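Long-range contacts in choline kinase (Streptococcus pneumoniae, PDB 4R78), which probably phosphorylates choline, transferring phosphate from ATP, and is captured here with adenosine monophosphate in a protein-kinase-like fold: residues Thr124-Ile129 / Glu242-His247; Ala140-Gly145 / Ser218-Pro223; Pro223-Ala228 / Ala261-Leu266. All blocks are in the same frame, centred on the assembly; numbering follows the deposited sequence.

Contact 1 (Thr124-Ile129 / Glu242-His247); sequences TKFDKI and ETFLSH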
loop_
_atom_site.group_PDB
_atom_site.type_symbol
_atom_site.label_atom_id
_atom_site.label_comp_id
_atom_site.label_asym_id
_atom_site.label_seq_id
_atom_site.Cartn_x
_atom_site.Cartn_y
_atom_site.Cartn_z
ATOM N N THR A 124 10.364 7.618 -15.406
ATOM C CA THR A 124 11.516 7.275 -16.238
ATOM C C THR A 124 11.777 5.768 -16.300
ATOM O O THR A 124 12.680 5.328 -17.016
ATOM C CB THR A 124 12.815 7.982 -15.762
ATOM O OG1 THR A 124 13.200 7.486 -14.470
ATOM C CG2 THR A 124 12.623 9.496 -15.698
ATOM N N LYS A 125 10.989 4.982 -15.565
ATOM C CA LYS A 125 11.306 3.563 -15.365
ATOM C C LYS A 125 10.182 2.590 -15.720
ATOM O O LYS A 125 10.077 1.508 -15.126
ATOM C CB LYS A 125 11.777 3.333 -13.929
ATOM C CG LYS A 125 13.104 4.007 -13.618
ATOM C CD LYS A 125 13.384 4.006 -12.133
ATOM C CE LYS A 125 14.577 4.893 -11.788
ATOM N NZ LYS A 125 15.876 4.353 -12.292
ATOM N N PHE A 126 9.366 2.962 -16.703
ATOM C CA PHE A 126 8.291 2.093 -17.198
ATOM C C PHE A 126 8.849 0.773 -17.724
ATOM O O PHE A 126 8.198 -0.267 -17.611
ATOM C CB PHE A 126 7.501 2.787 -18.313
ATOM C CG PHE A 126 6.549 3.859 -17.834
ATOM C CD1 PHE A 126 6.592 4.343 -16.527
ATOM C CD2 PHE A 126 5.624 4.415 -18.719
ATOM C CE1 PHE A 126 5.715 5.342 -16.104
ATOM C CE2 PHE A 126 4.749 5.415 -18.307
ATOM C CZ PHE A 126 4.795 5.878 -16.999
ATOM N N ASP A 127 10.055 0.822 -18.295
ATOM C CA ASP A 127 10.708 -0.376 -18.826
ATOM C C ASP A 127 10.942 -1.445 -17.755
ATOM O O ASP A 127 11.014 -2.636 -18.071
ATOM C CB ASP A 127 12.016 -0.020 -19.558
ATOM C CG ASP A 127 13.085 0.552 -18.630
ATOM O OD1 ASP A 127 12.740 1.245 -17.652
ATOM O OD2 ASP A 127 14.285 0.310 -18.892
ATOM N N LYS A 128 11.050 -1.013 -16.500
ATOM C CA LYS A 128 11.198 -1.918 -15.358
ATOM C C LYS A 128 9.876 -2.159 -14.633
ATOM O O LYS A 128 9.600 -3.275 -14.189
ATOM C CB LYS A 128 12.208 -1.365 -14.347
ATOM C CG LYS A 128 13.654 -1.338 -14.806
ATOM C CD LYS A 128 14.547 -0.848 -13.675
ATOM C CE LYS A 128 16.020 -0.872 -14.055
ATOM N NZ LYS A 128 16.877 -0.427 -12.914
ATOM N N ILE A 129 9.067 -1.111 -14.496
ATOM C CA ILE A 129 7.879 -1.186 -13.641
ATOM C C ILE A 129 6.720 -1.947 -14.281
ATOM O O ILE A 129 6.003 -2.673 -13.589
ATOM C CB ILE A 129 7.464 0.202 -13.096
ATOM C CG1 ILE A 129 8.572 0.724 -12.177
ATOM C CG2 ILE A 129 6.151 0.123 -12.311
ATOM C CD1 ILE A 129 8.608 2.213 -12.021
ATOM N N GLU A 242 -1.455 5.973 -21.000
ATOM C CA GLU A 242 -1.522 5.236 -22.265
ATOM C C GLU A 242 -0.229 4.486 -22.572
ATOM O O GLU A 242 -0.262 3.323 -22.989
ATOM C CB GLU A 242 -1.907 6.172 -23.416
ATOM C CG GLU A 242 -3.353 6.644 -23.350
ATOM C CD GLU A 242 -4.341 5.493 -23.221
ATOM O OE1 GLU A 242 -4.535 4.758 -24.214
ATOM O OE2 GLU A 242 -4.924 5.328 -22.124
ATOM N N THR A 243 0.905 5.145 -22.346
ATOM C CA THR A 243 2.207 4.532 -22.581
ATOM C C THR A 243 2.429 3.363 -21.622
ATOM O O THR A 243 2.862 2.293 -22.044
ATOM C CB THR A 243 3.353 5.571 -22.481
ATOM O OG1 THR A 243 3.132 6.605 -23.449
ATOM C CG2 THR A 243 4.709 4.931 -22.738
ATOM N N PHE A 244 2.116 3.558 -20.342
ATOM C CA PHE A 244 2.276 2.478 -19.381
ATOM C C PHE A 244 1.389 1.283 -19.717
ATOM O O PHE A 244 1.845 0.142 -19.667
ATOM C CB PHE A 244 2.024 2.933 -17.941
ATOM C CG PHE A 244 2.453 1.916 -16.923
ATOM C CD1 PHE A 244 3.742 1.953 -16.386
ATOM C CD2 PHE A 244 1.593 0.888 -16.531
ATOM C CE1 PHE A 244 4.157 0.994 -15.466
ATOM C CE2 PHE A 244 2.005 -0.077 -15.608
ATOM C CZ PHE A 244 3.280 -0.020 -15.077
ATOM N N LEU A 245 0.131 1.549 -20.052
ATOM C CA LEU A 245 -0.800 0.482 -20.411
ATOM C C LEU A 245 -0.321 -0.296 -21.632
ATOM O O LEU A 245 -0.441 -1.519 -21.674
ATOM C CB LEU A 245 -2.214 1.026 -20.620
ATOM C CG LEU A 245 -2.919 1.583 -19.376
ATOM C CD1 LEU A 245 -4.228 2.264 -19.742
ATOM C CD2 LEU A 245 -3.148 0.496 -18.333
ATOM N N SER A 246 0.241 0.408 -22.614
ATOM C CA SER A 246 0.793 -0.259 -23.792
ATOM C C SER A 246 1.888 -1.264 -23.422
ATOM O O SER A 246 1.914 -2.377 -23.951
ATOM C CB SER A 246 1.315 0.759 -24.803
ATOM O OG SER A 246 1.741 0.103 -25.982
ATOM N N HIS A 247 2.772 -0.864 -22.506
ATOM C CA HIS A 247 3.831 -1.731 -21.985
ATOM C C HIS A 247 3.272 -2.902 -21.159
ATOM O O HIS A 247 3.738 -4.035 -21.273
ATOM C CB HIS A 247 4.780 -0.920 -21.095
ATOM C CG HIS A 247 5.726 -0.031 -21.841
ATOM N ND1 HIS A 247 7.095 -0.183 -21.770
ATOM C CD2 HIS A 247 5.509 1.032 -22.650
ATOM C CE1 HIS A 247 7.679 0.740 -22.512
ATOM N NE2 HIS A 247 6.739 1.490 -23.060
HETATM O O HOH W 1 8.060 -2.077 -20.324
#

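Contact 2 (Ala140-Gly145 / Ser218-Pro223); sequences AKELRG and SSMNDP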
loop_
_atom_site.group_PDB
_atom_site.type_symbol
_atom_site.label_atom_id
_atom_site.label_comp_id
_atom_site.label_asym_id
_atom_site.label_seq_id
_atom_site.Cartn_x
_atom_site.Cartn_y
_atom_site.Cartn_z
ATOM N N ALA A 140 0.038 -16.336 -10.620
ATOM C CA ALA A 140 -0.849 -17.468 -10.313
ATOM C C ALA A 140 -0.899 -17.805 -8.820
ATOM O O ALA A 140 -1.467 -18.827 -8.426
ATOM C CB ALA A 140 -0.484 -18.709 -11.145
ATOM N N LYS A 141 -0.319 -16.935 -7.991
ATOM C CA LYS A 141 -0.290 -17.162 -6.551
ATOM C C LYS A 141 -1.629 -16.814 -5.928
ATOM O O LYS A 141 -2.257 -15.813 -6.296
ATOM C CB LYS A 141 0.845 -16.368 -5.896
ATOM C CG LYS A 141 2.224 -16.837 -6.330
ATOM C CD LYS A 141 3.338 -15.977 -5.772
ATOM C CE LYS A 141 4.702 -16.574 -6.119
ATOM N NZ LYS A 141 5.020 -17.843 -5.392
ATOM N N GLU A 142 -2.064 -17.659 -4.997
ATOM C CA GLU A 142 -3.316 -17.466 -4.288
ATOM C C GLU A 142 -3.033 -16.860 -2.918
ATOM O O GLU A 142 -2.797 -17.572 -1.935
ATOM C CB GLU A 142 -4.069 -18.795 -4.166
ATOM C CG GLU A 142 -4.568 -19.356 -5.499
ATOM C CD GLU A 142 -5.760 -18.594 -6.064
ATOM O OE1 GLU A 142 -6.587 -18.092 -5.269
ATOM O OE2 GLU A 142 -5.870 -18.505 -7.307
ATOM N N LEU A 143 -3.040 -15.533 -2.871
ATOM C CA LEU A 143 -2.804 -14.808 -1.629
ATOM C C LEU A 143 -3.939 -15.049 -0.653
ATOM O O LEU A 143 -5.073 -15.333 -1.054
ATOM C CB LEU A 143 -2.694 -13.299 -1.886
ATOM C CG LEU A 143 -1.650 -12.794 -2.888
ATOM C CD1 LEU A 143 -1.612 -11.272 -2.896
ATOM C CD2 LEU A 143 -0.269 -13.370 -2.605
ATOM N N ARG A 144 -3.624 -14.944 0.632
ATOM C CA ARG A 144 -4.652 -14.899 1.653
ATOM C C ARG A 144 -5.187 -13.479 1.749
ATOM O O ARG A 144 -4.420 -12.518 1.866
ATOM C CB ARG A 144 -4.111 -15.390 2.993
ATOM C CG ARG A 144 -4.096 -16.908 3.093
ATOM C CD ARG A 144 -3.507 -17.403 4.408
ATOM N NE ARG A 144 -4.151 -16.795 5.568
ATOM C CZ ARG A 144 -3.954 -17.178 6.827
ATOM N NH1 ARG A 144 -3.135 -18.189 7.103
ATOM N NH2 ARG A 144 -4.582 -16.551 7.813
ATOM N N GLY A 145 -6.507 -13.363 1.677
ATOM C CA GLY A 145 -7.174 -12.073 1.657
ATOM C C GLY A 145 -7.943 -11.884 0.366
ATOM O O GLY A 145 -7.415 -12.107 -0.727
ATOM N N SER A 218 -1.551 -6.388 0.595
ATOM C CA SER A 218 -1.660 -7.339 -0.519
ATOM C C SER A 218 -2.821 -8.317 -0.335
ATOM O O SER A 218 -3.096 -8.797 0.774
ATOM C CB SER A 218 -0.338 -8.080 -0.779
ATOM O OG SER A 218 -0.052 -9.045 0.226
ATOM N N SER A 219 -3.502 -8.601 -1.439
ATOM C CA SER A 219 -4.764 -9.312 -1.397
ATOM C C SER A 219 -5.145 -9.725 -2.804
ATOM O O SER A 219 -4.604 -9.199 -3.784
ATOM C CB SER A 219 -5.848 -8.390 -0.826
ATOM O OG SER A 219 -7.046 -9.094 -0.580
ATOM N N MET A 220 -6.071 -10.674 -2.906
ATOM C CA MET A 220 -6.669 -11.005 -4.194
ATOM C C MET A 220 -7.661 -9.912 -4.577
ATOM O O MET A 220 -8.540 -9.546 -3.787
ATOM C CB MET A 220 -7.353 -12.371 -4.155
ATOM C CG MET A 220 -6.429 -13.514 -3.752
ATOM S SD MET A 220 -5.035 -13.724 -4.868
ATOM C CE MET A 220 -5.839 -14.582 -6.226
ATOM N N ASN A 221 -7.508 -9.389 -5.793
ATOM C CA ASN A 221 -8.307 -8.262 -6.278
ATOM C C ASN A 221 -8.257 -8.192 -7.802
ATOM O O ASN A 221 -7.566 -8.984 -8.450
ATOM C CB ASN A 221 -7.788 -6.952 -5.662
ATOM C CG ASN A 221 -8.831 -5.837 -5.646
ATOM O OD1 ASN A 221 -9.977 -6.017 -6.050
ATOM N ND2 ASN A 221 -8.423 -4.668 -5.166
ATOM N N ASP A 222 -9.004 -7.255 -8.376
ATOM C CA ASP A 222 -8.902 -6.984 -9.799
ATOM C C ASP A 222 -7.605 -6.210 -10.057
ATOM O O ASP A 222 -7.354 -5.203 -9.399
ATOM C CB ASP A 222 -10.115 -6.181 -10.273
ATOM C CG ASP A 222 -10.231 -6.149 -11.778
ATOM O OD1 ASP A 222 -9.357 -5.538 -12.429
ATOM O OD2 ASP A 222 -11.194 -6.742 -12.310
ATOM N N PRO A 223 -6.767 -6.683 -11.003
ATOM C CA PRO A 223 -5.516 -5.971 -11.275
ATOM C C PRO A 223 -5.668 -4.492 -11.640
ATOM O O PRO A 223 -4.726 -3.718 -11.437
ATOM C CB PRO A 223 -4.923 -6.751 -12.449
ATOM C CG PRO A 223 -5.382 -8.130 -12.205
ATOM C CD PRO A 223 -6.808 -7.973 -11.720
#

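Contact 3 (Pro223-Ala228 / Ala261-Leu266); sequences PMWDLA and AIYKIL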
loop_
_atom_site.group_PDB
_atom_site.type_symbol
_atom_site.label_atom_id
_atom_site.label_comp_id
_atom_site.label_asym_id
_atom_site.label_seq_id
_atom_site.Cartn_x
_atom_site.Cartn_y
_atom_site.Cartn_z
ATOM N N PRO A 223 -6.767 -6.683 -11.003
ATOM C CA PRO A 223 -5.516 -5.971 -11.275
ATOM C C PRO A 223 -5.668 -4.492 -11.640
ATOM O O PRO A 223 -4.726 -3.718 -11.437
ATOM C CB PRO A 223 -4.923 -6.751 -12.449
ATOM C CG PRO A 223 -5.382 -8.130 -12.205
ATOM C CD PRO A 223 -6.808 -7.973 -11.720
ATOM N N MET A 224 -6.833 -4.093 -12.150
ATOM C CA MET A 224 -7.049 -2.685 -12.472
ATOM C C MET A 224 -7.024 -1.787 -11.231
ATOM O O MET A 224 -6.796 -0.587 -11.340
ATOM C CB MET A 224 -8.320 -2.475 -13.304
ATOM C CG MET A 224 -8.259 -3.044 -14.728
ATOM S SD MET A 224 -6.822 -2.518 -15.696
ATOM C CE MET A 224 -5.746 -3.939 -15.509
ATOM N N TRP A 225 -7.222 -2.378 -10.050
ATOM C CA TRP A 225 -7.021 -1.642 -8.799
ATOM C C TRP A 225 -5.568 -1.173 -8.703
ATOM O O TRP A 225 -5.296 -0.010 -8.390
ATOM C CB TRP A 225 -7.376 -2.512 -7.586
ATOM C CG TRP A 225 -7.015 -1.874 -6.272
ATOM C CD1 TRP A 225 -5.767 -1.799 -5.716
ATOM C CD2 TRP A 225 -7.903 -1.225 -5.353
ATOM N NE1 TRP A 225 -5.822 -1.140 -4.514
ATOM C CE2 TRP A 225 -7.118 -0.774 -4.264
ATOM C CE3 TRP A 225 -9.281 -0.967 -5.347
ATOM C CZ2 TRP A 225 -7.665 -0.093 -3.172
ATOM C CZ3 TRP A 225 -9.828 -0.288 -4.255
ATOM C CH2 TRP A 225 -9.016 0.146 -3.188
ATOM N N ASP A 226 -4.636 -2.090 -8.960
ATOM C CA ASP A 226 -3.211 -1.765 -8.893
ATOM C C ASP A 226 -2.820 -0.707 -9.924
ATOM O O ASP A 226 -2.045 0.206 -9.624
ATOM C CB ASP A 226 -2.351 -3.018 -9.062
ATOM C CG ASP A 226 -2.138 -3.777 -7.761
ATOM O OD1 ASP A 226 -2.630 -3.334 -6.696
ATOM O OD2 ASP A 226 -1.465 -4.823 -7.819
ATOM N N LEU A 227 -3.358 -0.826 -11.135
ATOM C CA LEU A 227 -3.078 0.161 -12.167
ATOM C C LEU A 227 -3.620 1.540 -11.775
ATOM O O LEU A 227 -2.913 2.544 -11.900
ATOM C CB LEU A 227 -3.612 -0.294 -13.529
ATOM C CG LEU A 227 -2.690 -1.218 -14.336
ATOM C CD1 LEU A 227 -2.391 -2.554 -13.655
ATOM C CD2 LEU A 227 -3.273 -1.458 -15.696
ATOM N N ALA A 228 -4.849 1.572 -11.264
ATOM C CA ALA A 228 -5.436 2.811 -10.758
ATOM C C ALA A 228 -4.563 3.455 -9.687
ATOM O O ALA A 228 -4.337 4.662 -9.718
ATOM C CB ALA A 228 -6.843 2.568 -10.242
ATOM N N ALA A 261 -10.844 3.852 -13.882
ATOM C CA ALA A 261 -11.537 5.068 -13.463
ATOM C C ALA A 261 -12.341 4.841 -12.178
ATOM O O ALA A 261 -12.322 5.671 -11.266
ATOM C CB ALA A 261 -12.439 5.580 -14.585
ATOM N N ILE A 262 -13.034 3.706 -12.111
ATOM C CA ILE A 262 -13.832 3.347 -10.939
ATOM C C ILE A 262 -12.959 3.129 -9.701
ATOM O O ILE A 262 -13.272 3.636 -8.621
ATOM C CB ILE A 262 -14.737 2.118 -11.222
ATOM C CG1 ILE A 262 -15.827 2.502 -12.231
ATOM C CG2 ILE A 262 -15.353 1.588 -9.928
ATOM C CD1 ILE A 262 -16.591 1.333 -12.843
ATOM N N TYR A 263 -11.861 2.396 -9.860
ATOM C CA TYR A 263 -10.982 2.112 -8.729
ATOM C C TYR A 263 -10.266 3.348 -8.189
ATOM O O TYR A 263 -10.007 3.420 -6.993
ATOM C CB TYR A 263 -10.007 0.968 -9.036
ATOM C CG TYR A 263 -10.694 -0.381 -9.118
ATOM C CD1 TYR A 263 -11.558 -0.801 -8.104
ATOM C CD2 TYR A 263 -10.477 -1.237 -10.195
ATOM C CE1 TYR A 263 -12.201 -2.031 -8.167
ATOM C CE2 TYR A 263 -11.117 -2.478 -10.269
ATOM C CZ TYR A 263 -11.972 -2.864 -9.248
ATOM O OH TYR A 263 -12.609 -4.082 -9.304
ATOM N N LYS A 264 -10.000 4.330 -9.051
ATOM C CA LYS A 264 -9.463 5.619 -8.595
ATOM C C LYS A 264 -10.421 6.268 -7.590
ATOM O O LYS A 264 -9.993 6.762 -6.553
ATOM C CB LYS A 264 -9.210 6.567 -9.775
ATOM C CG LYS A 264 -7.980 6.239 -10.619
ATOM C CD LYS A 264 -7.833 7.266 -11.730
ATOM C CE LYS A 264 -6.586 7.035 -12.565
ATOM N NZ LYS A 264 -6.606 7.900 -13.783
ATOM N N ILE A 265 -11.719 6.253 -7.899
ATOM C CA ILE A 265 -12.730 6.823 -7.006
ATOM C C ILE A 265 -12.799 6.058 -5.684
ATOM O O ILE A 265 -12.872 6.661 -4.609
ATOM C CB ILE A 265 -14.129 6.863 -7.676
ATOM C CG1 ILE A 265 -14.121 7.816 -8.875
ATOM C CG2 ILE A 265 -15.207 7.293 -6.674
ATOM C CD1 ILE A 265 -15.264 7.585 -9.848
ATOM N N LEU A 266 -12.753 4.730 -5.770
ATOM C CA LEU A 266 -12.819 3.900 -4.575
ATOM C C LEU A 266 -11.601 4.115 -3.688
ATOM O O LEU A 266 -11.723 4.157 -2.469
ATOM C CB LEU A 266 -12.972 2.421 -4.939
ATOM C CG LEU A 266 -14.286 1.995 -5.601
ATOM C CD1 LEU A 266 -14.291 0.506 -5.846
ATOM C CD2 LEU A 266 -15.473 2.379 -4.748
#

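Contact 1 (Thr124-Ile129 / Glu242-His247)
Phe244 of helix 238-248 presents the edge of its ring to one face of Phe126, a T-shaped pair with centroids 5.0 Å apart and planes at 88°. The leading atom is CD1 of Phe244, which stands over the middle of the Phe126 ring, 3.7 Å from Phe126 CG. Farther back along the same side chain, CB makes an off-centre CH-pi contact with that face, 4.2 Å from the centroid. With CG of Phe244 anti to its backbone N (chi1 -168°), the ring reaches beyond Phe126 to the next turn of helix 126-137, where CE1 lies 3.8 Å from Ile129 CG2. Leu230 and Leu133 add to this apolar cluster, as does Phe236, whose ring meets that of Phe126 and whose side chain also touches Phe244.

The outer side is looser. Thr243 CG2 is 4.2 Å from Phe126 CD2, near the plane of the ring, while the threonine hydroxyl is bonded to the backbone O of Gln239 in its own helix. No hydrogen bond links His247 directly to residues 124-129. Instead one water, lying in the imidazole plane, is 2.6 Å from His247 ND1 and donates to Phe126 O at 3.3 Å, so that it links the exposed imidazole to the backbone of Phe126. The T-shaped phenylalanine pair and Ile129 thus form an apolar interface between helices 126-137 and 238-248, in the helical lobe of the protein-kinase-like fold.

Contact 2 (Ala140-Gly145 / Ser218-Pro223)
Met220 lays its thioether against the backbone and CB of Leu143, with SD 3.8 Å from that CB. Bends at chi2 (-60°) and chi3 (-78°) fold the chain back along residues 141-143, so that sulfur and terminal methyl both meet the loop. SD accepts a weak hydrogen bond from Leu143 N at 3.4 Å, and CE lies 3.7 Å from Glu142 OE1, whose salt bridge is with Arg190. Leu143 in turn sends CD1 to 3.6 Å from the backbone N of Ser219.

The firm link is between backbones: Met220 N donates to Gly145 O at 2.9 Å, nearly straight at 164°, though it approaches from above the carbonyl plane. The backbone angles of Gly145 suit glycine, which lets its backbone lie close to Ser219. In the protein-kinase-like fold the contact joins the loop after helix 126-137 to the segment leading from strand 210-212 into helix 223-233. Helix 77-87 borders it: Leu143 packs on Leu86, Arg144 pairs with Asp79, and Ser218 OG bonds to Glu80. One strong backbone bond, supplemented by soft sulfur and methyl contacts, thus joins the loops, while the charged ends find their partners beyond it.

Contact 3 (Pro223-Ala228 / Ala261-Leu266)
Tyr263 projects from helix 257-280 onto helix 223-233 and meets a different atom at almost every step. Its CB sits 3.7 Å from Ala228 CB, where a side chain of one carbon lets the helices approach. CG is 3.9 Å from Trp225 CA, with Trp225 CB over one ring face toward its rim; chi1 of -70°, which sets CG anti to the carbonyl carbon, directs the ring along the partner helix. The two ring flanks then diverge: CD1 meets Trp225 CE3 at 3.6 Å and CE1 continues past that atom, while CD2 rests 3.5 Å from Trp225 N and CE2 lies near the same N and Met224 CB, which is at the ring edge. At the tip, OH comes 3.4 Å from Asp222 CB. Trp225 turns an edge to CD1, but the six-membered ring of Trp225 and the ring of Tyr263 are inclined at 62°, making the pair oblique.

The short helical segments cross at -69° with axes 8.2 Å apart. Helix 223-233 appears to correspond to helix F of protein kinases: its Asp226, facing away from this contact, accepts from the backbone N atoms of His194 and Ile195, much as the helix F aspartate of those enzymes holds their catalytic loop. Trp225 NE1 likewise bonds to Ile195 O.

Leu266 CB approaches Trp225 CZ3, next to the CE3 that meets Tyr263, obliquely. Lys264 lays CG against Ala228 CB at 3.9 Å and runs on, extended, to a salt bridge with Glu241.

How the contacts relate
Helix 223-233 connects the three sites. Contact 2 ends at Pro223, where contact 3 begins, and the two, with centres 15 Å apart, also touch through Asp222 and Tyr263. Contact 1, centred 17 Å from contact 3, meets it where Leu245 CD2 packs 3.3 Å from Leu227 CD2, so helix 238-248 bridges helices 126-137 and 223-233. Contacts 1 and 2 do not touch: their nearest atoms are about 8 Å apart and their centres 22 Å. Neither touches the nucleotide: the side chains of Ile129 and Ser218 lie about 13 and 14 Å from the bound AMP, although residues 218-223 closely follow Asp214 of that pocket.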